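PDB 3L4E: uncharacterized peptidase Lmo0363 from Listeria monocytogenes, which is probably a serine-type peptidase of the S51 family, related to peptidase E, although its substrate is not known. Local coordinates for residues G71-T74 against T75-K79; F91-L94 against Q95-R99; I125-P128 against N129-Y132. All blocks are in the same frame, centred on the assembly; numbering follows the deposited sequence.

Contact 1 (G71-T74 against T75-K79); sequences GEIT and TKLRK
Thr75 and Gly71 meet one turn apart on helix 70-79, an amphipathic helix with one side on the body of the domain. The carbonyl oxygen of Gly71 accepts two bonds from Thr75. One is the usual i to i+4 bond from the backbone N. The other comes from the hydroxyl, with Thr75 OG1 2.7 Å from Gly71 O. The two donors reach the oxygen from opposite faces of its carbonyl plane. The hydroxyl can fold back to this carbonyl because OG1 sits anti to the carbonyl carbon of Thr75 (chi1 -57°), beside its backbone N.

Glu72 and Lys76 form the next pair. The lysine runs out extended and crosses the bent glutamate. Lys76 CE lies 3.0 Å from Glu72 OE1. The salt bridge from Lys76 NZ to Glu72 OE1 is long, at 3.9 Å. The ammonium group has its stronger partners elsewhere: it is hydrogen-bonded to the carbonyl of Glu62 and forms a salt bridge with Glu68. Glu72 OE1 therefore lies against the lysine chain more than against its charge.

On the buried side, Ile73 and Leu77 lie alongside each other and point the same way. Ile73 CG2 touches Leu77 CD1 at 3.7 Å. Outside the segments, Leu77 and Thr74 rest on Leu105 of helix 102-111, and Ile73 packs on Leu63 and Ile65.

Thr74 and Arg78 also run side by side. The Thr74 hydroxyl bonds back to the carbonyl of Leu70, and in the same rotamer the methyl CG2 faces Arg78. The guanidinium is held at its far end by a salt bridge from NH2 to Glu108. At its near end, the methyl carbon Thr74 CG2 lies in the guanidinium plane, at the edge, 3.8 Å from Arg78 NE.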
ATOM      1  N   GLY A  71     -17.113  11.228   6.679  1.00 41.14           N
ATOM      2  CA  GLY A  71     -16.702  12.569   7.040  1.00 41.88           C
ATOM      3  C   GLY A  71     -15.261  12.589   7.503  1.00 41.54           C
ATOM      4  O   GLY A  71     -14.471  13.429   7.071  1.00 40.86           O
ATOM      5  N   GLU A  72     -14.918  11.654   8.381  1.00 37.24           N
ATOM      6  CA  GLU A  72     -13.574  11.571   8.932  1.00 37.61           C
ATOM      7  C   GLU A  72     -12.581  11.096   7.874  1.00 34.44           C
ATOM      8  O   GLU A  72     -11.443  11.566   7.824  1.00 34.13           O
ATOM      9  CB  GLU A  72     -13.550  10.626  10.136  1.00 40.32           C
ATOM     10  CG  GLU A  72     -12.345  10.809  11.036  1.00 51.92           C
ATOM     11  CD  GLU A  72     -12.323  12.176  11.694  1.00 57.26           C
ATOM     12  OE1 GLU A  72     -11.224  12.647  12.062  1.00 61.89           O
ATOM     13  OE2 GLU A  72     -13.408  12.782  11.838  1.00 64.88           O
ATOM     14  N   ILE A  73     -13.014  10.158   7.038  1.00 34.22           N
ATOM     15  CA  ILE A  73     -12.171   9.643   5.969  1.00 30.02           C
ATOM     16  C   ILE A  73     -11.840  10.765   4.994  1.00 30.22           C
ATOM     17  O   ILE A  73     -10.679  10.977   4.647  1.00 34.25           O
ATOM     18  CB  ILE A  73     -12.862   8.486   5.212  1.00 28.87           C
ATOM     19  CG1 ILE A  73     -13.017   7.262   6.125  1.00 30.00           C
ATOM     20  CG2 ILE A  73     -12.089   8.135   3.939  1.00 32.36           C
ATOM     21  CD1 ILE A  73     -13.806   6.115   5.497  1.00 33.16           C
ATOM     22  N   THR A  74     -12.867  11.495   4.572  1.00 33.40           N
ATOM     23  CA  THR A  74     -12.686  12.609   3.645  1.00 35.65           C
ATOM     24  C   THR A  74     -11.758  13.674   4.221  1.00 36.26           C
ATOM     25  O   THR A  74     -10.834  14.136   3.551  1.00 42.02           O
ATOM     26  CB  THR A  74     -14.032  13.259   3.274  1.00 37.48           C
ATOM     27  OG1 THR A  74     -14.878  12.284   2.650  1.00 39.63           O
ATOM     28  CG2 THR A  74     -13.816  14.413   2.309  1.00 39.03           C
ATOM     29  N   THR A  75     -12.011  14.050   5.470  1.00 42.31           N
ATOM     30  CA  THR A  75     -11.254  15.104   6.138  1.00 40.71           C
ATOM     31  C   THR A  75      -9.773  14.767   6.285  1.00 38.60           C
ATOM     32  O   THR A  75      -8.913  15.561   5.903  1.00 37.31           O
ATOM     33  CB  THR A  75     -11.836  15.407   7.529  1.00 42.08           C
ATOM     34  OG1 THR A  75     -13.216  15.775   7.399  1.00 45.21           O
ATOM     35  CG2 THR A  75     -11.072  16.547   8.198  1.00 45.92           C
ATOM     36  N   LYS A  76      -9.481  13.595   6.843  1.00 37.26           N
ATOM     37  CA  LYS A  76      -8.099  13.183   7.062  1.00 35.54           C
ATOM     38  C   LYS A  76      -7.331  13.069   5.748  1.00 36.46           C
ATOM     39  O   LYS A  76      -6.219  13.577   5.626  1.00 34.63           O
ATOM     40  CB  LYS A  76      -8.042  11.866   7.842  1.00 35.92           C
ATOM     41  CG  LYS A  76      -8.532  11.993   9.283  1.00 40.84           C
ATOM     42  CD  LYS A  76      -8.481  10.669  10.035  1.00 44.72           C
ATOM     43  CE  LYS A  76      -8.814  10.869  11.515  1.00 46.87           C
ATOM     44  NZ  LYS A  76      -8.857   9.587  12.278  1.00 45.16           N
ATOM     45  N   LEU A  77      -7.933  12.404   4.766  1.00 34.88           N
ATOM     46  CA  LEU A  77      -7.301  12.260   3.463  1.00 32.48           C
ATOM     47  C   LEU A  77      -6.954  13.614   2.845  1.00 31.85           C
ATOM     48  O   LEU A  77      -5.908  13.761   2.204  1.00 34.25           O
ATOM     49  CB  LEU A  77      -8.185  11.440   2.516  1.00 29.55           C
ATOM     50  CG  LEU A  77      -8.177   9.932   2.783  1.00 27.66           C
ATOM     51  CD1 LEU A  77      -9.208   9.233   1.911  1.00 31.36           C
ATOM     52  CD2 LEU A  77      -6.782   9.344   2.561  1.00 26.26           C
ATOM     53  N   ARG A  78      -7.834  14.595   3.038  1.00 34.15           N
ATOM     54  CA  ARG A  78      -7.624  15.934   2.494  1.00 35.55           C
ATOM     55  C   ARG A  78      -6.591  16.736   3.279  1.00 39.22           C
ATOM     56  O   ARG A  78      -5.808  17.492   2.703  1.00 46.05           O
ATOM     57  CB  ARG A  78      -8.946  16.701   2.444  1.00 40.59           C
ATOM     58  CG  ARG A  78      -9.958  16.078   1.512  1.00 42.27           C
ATOM     59  CD  ARG A  78     -11.164  16.973   1.310  1.00 51.08           C
ATOM     60  NE  ARG A  78     -11.797  16.707   0.023  1.00 56.59           N
ATOM     61  CZ  ARG A  78     -11.427  17.284  -1.115  1.00 63.22           C
ATOM     62  NH1 ARG A  78     -10.434  18.164  -1.122  1.00 67.56           N
ATOM     63  NH2 ARG A  78     -12.047  16.982  -2.244  1.00 62.83           N
ATOM     64  N   LYS A  79      -6.590  16.561   4.595  1.00 39.10           N
ATOM     65  CA  LYS A  79      -5.756  17.373   5.473  1.00 39.85           C
ATOM     66  C   LYS A  79      -4.278  17.004   5.417  1.00 36.69           C
ATOM     67  O   LYS A  79      -3.415  17.875   5.302  1.00 38.94           O
ATOM     68  CB  LYS A  79      -6.244  17.262   6.919  1.00 44.43           C
ATOM     69  CG  LYS A  79      -5.431  18.088   7.903  1.00 44.99           C
ATOM     70  CD  LYS A  79      -6.020  18.033   9.304  1.00 46.88           C
ATOM     71  CE  LYS A  79      -5.638  16.750  10.023  1.00 52.99           C
ATOM     72  NZ  LYS A  79      -4.185  16.719  10.355  1.00 56.22           N
TER

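Contact 2 (F91-L94 against Q95-R99); sequences FFLL and QELKR
Glu96 folds back over the ring of Phe92, one turn earlier on the same helix. Glu96 CB stands 3.6 Å from Phe92 O. The next atom makes the main contact: Glu96 CG lies over one face of the ring, 3.8 Å from its centroid and offset toward the rim, a CH-pi contact. A bend at chi2 (-56°) then carries the carboxylate out past the rim of the ring, still nearly parallel to it (planes 18° apart). Glu96 CD is 3.9 Å from Phe92 CZ.

Each carboxylate oxygen has its own donor residue. Glu96 OE2 is 3.7 Å from Phe92 CE1 and accepts a nearly straight bond from Gln95 NE2 at 3.0 Å. Glu96 OE1 takes both NE and NH2 of Arg99, a side-on salt bridge to one atom. These bonds would fix the carboxylate's rotation and probably favour its charged form. The Gln95 amide is itself held at OE1 by the backbone N of Asn144, and stands 70° from the ring plane.

On other sides of the helix the contacts are apolar. Leu93 CD1 and Leu97 CD1 lie 4.0 Å apart, their side chains parallel in direction. Lys98 crosses Leu94, and its CE comes 3.9 Å from Leu94 CG. The lysine tip goes on to the carbonyl of Asn147.

Four i to i+4 backbone bonds join the two halves. The whole is one helix, 90-100, with a polar network on one side and leucines packed inward. Leu93 touches the probable nucleophile elbow that carries Ser120, assigned to the charge relay system by similarity.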
ATOM      1  N   PHE A  91      -7.707  -8.302   0.086  1.00 16.65           N
ATOM      2  CA  PHE A  91      -9.130  -8.355  -0.243  1.00 16.58           C
ATOM      3  C   PHE A  91      -9.975  -7.573   0.761  1.00 17.06           C
ATOM      4  O   PHE A  91     -10.869  -6.827   0.378  1.00 16.63           O
ATOM      5  CB  PHE A  91      -9.604  -9.799  -0.404  1.00 18.54           C
ATOM      6  CG  PHE A  91      -8.925 -10.509  -1.530  1.00 19.05           C
ATOM      7  CD1 PHE A  91      -9.435 -10.445  -2.817  1.00 25.04           C
ATOM      8  CD2 PHE A  91      -7.750 -11.216  -1.311  1.00 22.33           C
ATOM      9  CE1 PHE A  91      -8.791 -11.082  -3.860  1.00 27.75           C
ATOM     10  CE2 PHE A  91      -7.107 -11.858  -2.349  1.00 23.94           C
ATOM     11  CZ  PHE A  91      -7.624 -11.789  -3.622  1.00 29.26           C
ATOM     12  N   PHE A  92      -9.670  -7.716   2.042  1.00 18.27           N
ATOM     13  CA  PHE A  92     -10.400  -6.953   3.050  1.00 15.46           C
ATOM     14  C   PHE A  92     -10.171  -5.453   2.869  1.00 13.07           C
ATOM     15  O   PHE A  92     -11.115  -4.655   2.944  1.00 16.76           O
ATOM     16  CB  PHE A  92     -10.012  -7.379   4.460  1.00 17.33           C
ATOM     17  CG  PHE A  92     -10.798  -6.684   5.521  1.00 18.10           C
ATOM     18  CD1 PHE A  92     -12.144  -6.978   5.705  1.00 22.79           C
ATOM     19  CD2 PHE A  92     -10.213  -5.710   6.311  1.00 17.96           C
ATOM     20  CE1 PHE A  92     -12.884  -6.326   6.669  1.00 25.34           C
ATOM     21  CE2 PHE A  92     -10.943  -5.055   7.277  1.00 19.40           C
ATOM     22  CZ  PHE A  92     -12.283  -5.359   7.458  1.00 21.47           C
ATOM     23  N   LEU A  93      -8.920  -5.076   2.621  1.00 15.12           N
ATOM     24  CA  LEU A  93      -8.579  -3.685   2.334  1.00 13.88           C
ATOM     25  C   LEU A  93      -9.397  -3.119   1.170  1.00 12.27           C
ATOM     26  O   LEU A  93     -10.033  -2.065   1.291  1.00 14.05           O
ATOM     27  CB  LEU A  93      -7.082  -3.556   2.055  1.00 13.59           C
ATOM     28  CG  LEU A  93      -6.559  -2.198   1.578  1.00 13.83           C
ATOM     29  CD1 LEU A  93      -6.752  -1.105   2.624  1.00 15.31           C
ATOM     30  CD2 LEU A  93      -5.089  -2.327   1.176  1.00 14.35           C
ATOM     31  N   LEU A  94      -9.384  -3.807   0.034  1.00 14.63           N
ATOM     32  CA  LEU A  94     -10.106  -3.316  -1.140  1.00 16.28           C
ATOM     33  C   LEU A  94     -11.607  -3.275  -0.865  1.00 15.94           C
ATOM     34  O   LEU A  94     -12.299  -2.336  -1.259  1.00 15.13           O
ATOM     35  CB  LEU A  94      -9.814  -4.191  -2.360  1.00 15.65           C
ATOM     36  CG  LEU A  94     -10.420  -3.709  -3.679  1.00 16.85           C
ATOM     37  CD1 LEU A  94      -9.951  -2.302  -4.007  1.00 19.02           C
ATOM     38  CD2 LEU A  94     -10.081  -4.685  -4.820  1.00 18.98           C
ATOM     39  N   GLN A  95     -12.099  -4.296  -0.176  1.00 16.35           N
ATOM     40  CA  GLN A  95     -13.503  -4.350   0.198  1.00 15.56           C
ATOM     41  C   GLN A  95     -13.933  -3.106   0.966  1.00 17.02           C
ATOM     42  O   GLN A  95     -14.950  -2.496   0.654  1.00 17.36           O
ATOM     43  CB  GLN A  95     -13.782  -5.600   1.031  1.00 16.67           C
ATOM     44  CG  GLN A  95     -15.200  -5.684   1.541  1.00 18.18           C
ATOM     45  CD  GLN A  95     -15.410  -6.935   2.341  1.00 21.07           C
ATOM     46  OE1 GLN A  95     -15.622  -8.006   1.779  1.00 22.78           O
ATOM     47  NE2 GLN A  95     -15.311  -6.822   3.664  1.00 25.11           N
ATOM     48  N   GLU A  96     -13.151  -2.722   1.969  1.00 16.08           N
ATOM     49  CA  GLU A  96     -13.517  -1.582   2.802  1.00 15.75           C
ATOM     50  C   GLU A  96     -13.355  -0.252   2.060  1.00 16.35           C
ATOM     51  O   GLU A  96     -14.172   0.662   2.229  1.00 17.34           O
ATOM     52  CB  GLU A  96     -12.737  -1.610   4.118  1.00 18.43           C
ATOM     53  CG  GLU A  96     -13.049  -2.853   4.956  1.00 21.28           C
ATOM     54  CD  GLU A  96     -14.547  -3.003   5.257  1.00 25.72           C
ATOM     55  OE1 GLU A  96     -15.128  -2.101   5.889  1.00 25.20           O
ATOM     56  OE2 GLU A  96     -15.145  -4.023   4.861  1.00 30.00           O
ATOM     57  N   LEU A  97     -12.329  -0.151   1.220  1.00 16.94           N
ATOM     58  CA  LEU A  97     -12.169   1.032   0.381  1.00 17.87           C
ATOM     59  C   LEU A  97     -13.346   1.213  -0.580  1.00 18.22           C
ATOM     60  O   LEU A  97     -13.836   2.326  -0.762  1.00 19.73           O
ATOM     61  CB  LEU A  97     -10.857   0.975  -0.398  1.00 17.46           C
ATOM     62  CG  LEU A  97      -9.560   1.137   0.402  1.00 18.19           C
ATOM     63  CD1 LEU A  97      -8.362   0.902  -0.501  1.00 19.52           C
ATOM     64  CD2 LEU A  97      -9.454   2.513   1.059  1.00 23.32           C
ATOM     65  N   LYS A  98     -13.803   0.126  -1.197  1.00 17.52           N
ATOM     66  CA  LYS A  98     -14.951   0.227  -2.096  1.00 22.47           C
ATOM     67  C   LYS A  98     -16.258   0.518  -1.349  1.00 20.29           C
ATOM     68  O   LYS A  98     -17.069   1.343  -1.795  1.00 21.41           O
ATOM     69  CB  LYS A  98     -15.104  -1.036  -2.947  1.00 20.07           C
ATOM     70  CG  LYS A  98     -14.010  -1.241  -3.968  1.00 19.62           C
ATOM     71  CD  LYS A  98     -14.375  -2.386  -4.908  1.00 22.30           C
ATOM     72  CE  LYS A  98     -13.339  -2.567  -6.004  1.00 29.90           C
ATOM     73  NZ  LYS A  98     -13.767  -3.601  -6.990  1.00 32.35           N
ATOM     74  N   ARG A  99     -16.467  -0.157  -0.220  1.00 19.91           N
ATOM     75  CA  ARG A  99     -17.695   0.008   0.555  1.00 20.22           C
ATOM     76  C   ARG A  99     -17.945   1.459   0.949  1.00 19.64           C
ATOM     77  O   ARG A  99     -19.087   1.920   0.983  1.00 19.62           O
ATOM     78  CB  ARG A  99     -17.673  -0.849   1.826  1.00 22.33           C
ATOM     79  CG  ARG A  99     -18.850  -0.533   2.751  1.00 25.75           C
ATOM     80  CD  ARG A  99     -18.816  -1.282   4.076  1.00 34.83           C
ATOM     81  NE  ARG A  99     -17.700  -0.908   4.942  1.00 39.64           N
ATOM     82  CZ  ARG A  99     -17.699   0.124   5.786  1.00 38.11           C
ATOM     83  NH1 ARG A  99     -18.748   0.929   5.874  1.00 34.11           N
ATOM     84  NH2 ARG A  99     -16.632   0.362   6.535  1.00 43.10           N
TER

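Contact 3 (I125-P128 against N129-Y132); sequences ITSP and NIAY
An Asx turn at Asn129 lies in the loop after helix 121-124, which begins within the probable nucleophile elbow. On the buried side of this loop, Ser127 meets both Ile130 and Tyr132. Its hydroxyl lies at the edge of the tyrosine ring, near the ring plane, with Ser127 OG 3.6 Å from Tyr132 CE2. This is a packing contact, for both hydroxyls have stronger partners: Ser127 OG bonds to the carbonyl of Val124, and Tyr132 OH to that of Thr158 in strand 157-159. The ring is thus tied to the strand at its tip while Ser127 borders its edge.

Ile130 packs more loosely against the first half of the loop. Ile130 CG2 is 4.0 Å from Ser127 OG and 4.1 Å from Ile125 CA. Its other neighbours include Phe91 and Leu94 of helix 90-100.

Asn129 CG lies anti to its own N (chi1 175°), and the amide turns its oxygen toward the following residues. Asn129 ND2 is hydrogen-bonded to Asp149 OD1, so both ends of the amide are used. The turn itself closes where Ala131 N donates to Asn129 OD1 at 2.8 Å, approaching from above the carbonyl plane.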
ATOM      1  N   ILE A 125      -3.037  -3.123  -4.259  1.00 13.84           N
ATOM      2  CA  ILE A 125      -4.259  -2.434  -4.713  1.00 14.17           C
ATOM      3  C   ILE A 125      -4.026  -1.320  -5.745  1.00 16.67           C
ATOM      4  O   ILE A 125      -4.992  -0.778  -6.293  1.00 15.73           O
ATOM      5  CB  ILE A 125      -5.142  -1.889  -3.544  1.00 12.31           C
ATOM      6  CG1 ILE A 125      -4.396  -0.823  -2.743  1.00 12.00           C
ATOM      7  CG2 ILE A 125      -5.625  -3.015  -2.648  1.00 15.22           C
ATOM      8  CD1 ILE A 125      -5.320  -0.046  -1.811  1.00 13.85           C
ATOM      9  N   THR A 126      -2.768  -0.978  -6.024  1.00 14.71           N
ATOM     10  CA  THR A 126      -2.488  -0.019  -7.099  1.00 15.72           C
ATOM     11  C   THR A 126      -2.636  -0.653  -8.487  1.00 21.38           C
ATOM     12  O   THR A 126      -2.725   0.055  -9.484  1.00 22.65           O
ATOM     13  CB  THR A 126      -1.082   0.614  -7.002  1.00 16.46           C
ATOM     14  OG1 THR A 126      -0.079  -0.386  -7.226  1.00 18.72           O
ATOM     15  CG2 THR A 126      -0.860   1.273  -5.650  1.00 15.78           C
ATOM     16  N   SER A 127      -2.666  -1.983  -8.539  1.00 19.01           N
ATOM     17  CA  SER A 127      -2.800  -2.715  -9.800  1.00 21.69           C
ATOM     18  C   SER A 127      -4.207  -2.622 -10.379  1.00 21.67           C
ATOM     19  O   SER A 127      -5.130  -2.143  -9.721  1.00 20.49           O
ATOM     20  CB  SER A 127      -2.459  -4.186  -9.581  1.00 23.10           C
ATOM     21  OG  SER A 127      -3.488  -4.835  -8.848  1.00 23.58           O
ATOM     22  N   PRO A 128      -4.380  -3.088 -11.621  1.00 24.95           N
ATOM     23  CA  PRO A 128      -5.730  -3.091 -12.202  1.00 27.05           C
ATOM     24  C   PRO A 128      -6.698  -4.025 -11.476  1.00 25.50           C
ATOM     25  O   PRO A 128      -7.885  -3.728 -11.408  1.00 25.99           O
ATOM     26  CB  PRO A 128      -5.492  -3.599 -13.630  1.00 27.06           C
ATOM     27  CG  PRO A 128      -4.046  -3.272 -13.912  1.00 29.06           C
ATOM     28  CD  PRO A 128      -3.347  -3.465 -12.604  1.00 30.52           C
ATOM     29  N   ASN A 129      -6.204  -5.139 -10.947  1.00 23.77           N
ATOM     30  CA  ASN A 129      -7.074  -6.185 -10.406  1.00 25.57           C
ATOM     31  C   ASN A 129      -6.272  -7.100  -9.486  1.00 27.21           C
ATOM     32  O   ASN A 129      -5.173  -7.531  -9.842  1.00 30.37           O
ATOM     33  CB  ASN A 129      -7.713  -6.978 -11.561  1.00 32.06           C
ATOM     34  CG  ASN A 129      -8.537  -8.161 -11.083  1.00 30.55           C
ATOM     35  OD1 ASN A 129      -7.990  -9.180 -10.663  1.00 32.95           O
ATOM     36  ND2 ASN A 129      -9.860  -8.036 -11.159  1.00 32.96           N
ATOM     37  N   ILE A 130      -6.805  -7.391  -8.304  1.00 22.70           N
ATOM     38  CA  ILE A 130      -6.019  -8.090  -7.284  1.00 23.93           C
ATOM     39  C   ILE A 130      -6.227  -9.605  -7.237  1.00 29.51           C
ATOM     40  O   ILE A 130      -5.773 -10.262  -6.305  1.00 27.95           O
ATOM     41  CB  ILE A 130      -6.245  -7.501  -5.873  1.00 20.50           C
ATOM     42  CG1 ILE A 130      -7.695  -7.724  -5.413  1.00 20.76           C
ATOM     43  CG2 ILE A 130      -5.916  -6.022  -5.867  1.00 19.15           C
ATOM     44  CD1 ILE A 130      -7.933  -7.373  -3.946  1.00 18.22           C
ATOM     45  N   ALA A 131      -6.902 -10.162  -8.235  1.00 30.36           N
ATOM     46  CA  ALA A 131      -7.151 -11.598  -8.238  1.00 32.23           C
ATOM     47  C   ALA A 131      -5.860 -12.400  -8.078  1.00 33.14           C
ATOM     48  O   ALA A 131      -5.845 -13.432  -7.408  1.00 33.33           O
ATOM     49  CB  ALA A 131      -7.902 -12.020  -9.505  1.00 35.88           C
ATOM     50  N   TYR A 132      -4.776 -11.910  -8.674  1.00 33.37           N
ATOM     51  CA  TYR A 132      -3.507 -12.633  -8.678  1.00 35.29           C
ATOM     52  C   TYR A 132      -2.919 -12.860  -7.284  1.00 35.31           C
ATOM     53  O   TYR A 132      -2.035 -13.705  -7.114  1.00 36.50           O
ATOM     54  CB  TYR A 132      -2.482 -11.917  -9.565  1.00 35.13           C
ATOM     55  CG  TYR A 132      -1.979 -10.587  -9.016  1.00 31.41           C
ATOM     56  CD1 TYR A 132      -0.771 -10.501  -8.332  1.00 31.64           C
ATOM     57  CD2 TYR A 132      -2.708  -9.417  -9.197  1.00 29.40           C
ATOM     58  CE1 TYR A 132      -0.306  -9.288  -7.839  1.00 28.50           C
ATOM     59  CE2 TYR A 132      -2.259  -8.205  -8.712  1.00 26.55           C
ATOM     60  CZ  TYR A 132      -1.054  -8.142  -8.033  1.00 24.77           C
ATOM     61  OH  TYR A 132      -0.609  -6.926  -7.561  1.00 25.48           O
TER

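In the fold
Each contact is local, so none closes a long loop. They follow one another in series and neither nest nor cross. Contact 1 comes first, in helix 70-79, which precedes strand 82-85 of the central sheet. Contact 2 follows that strand, in helix 90-100. The two have centres about 17 Å apart and do not touch. The chain then passes through helix 102-111 and strand 115-119 to the probable nucleophile elbow and contact 3. Contacts 2 and 3 pack together, with Leu97 CD1 3.4 Å from Ile125 CD1. This packing joins helix 90-100 to the loop after helix 121-124. Helix 102-111 borders both contact 1 and contact 2.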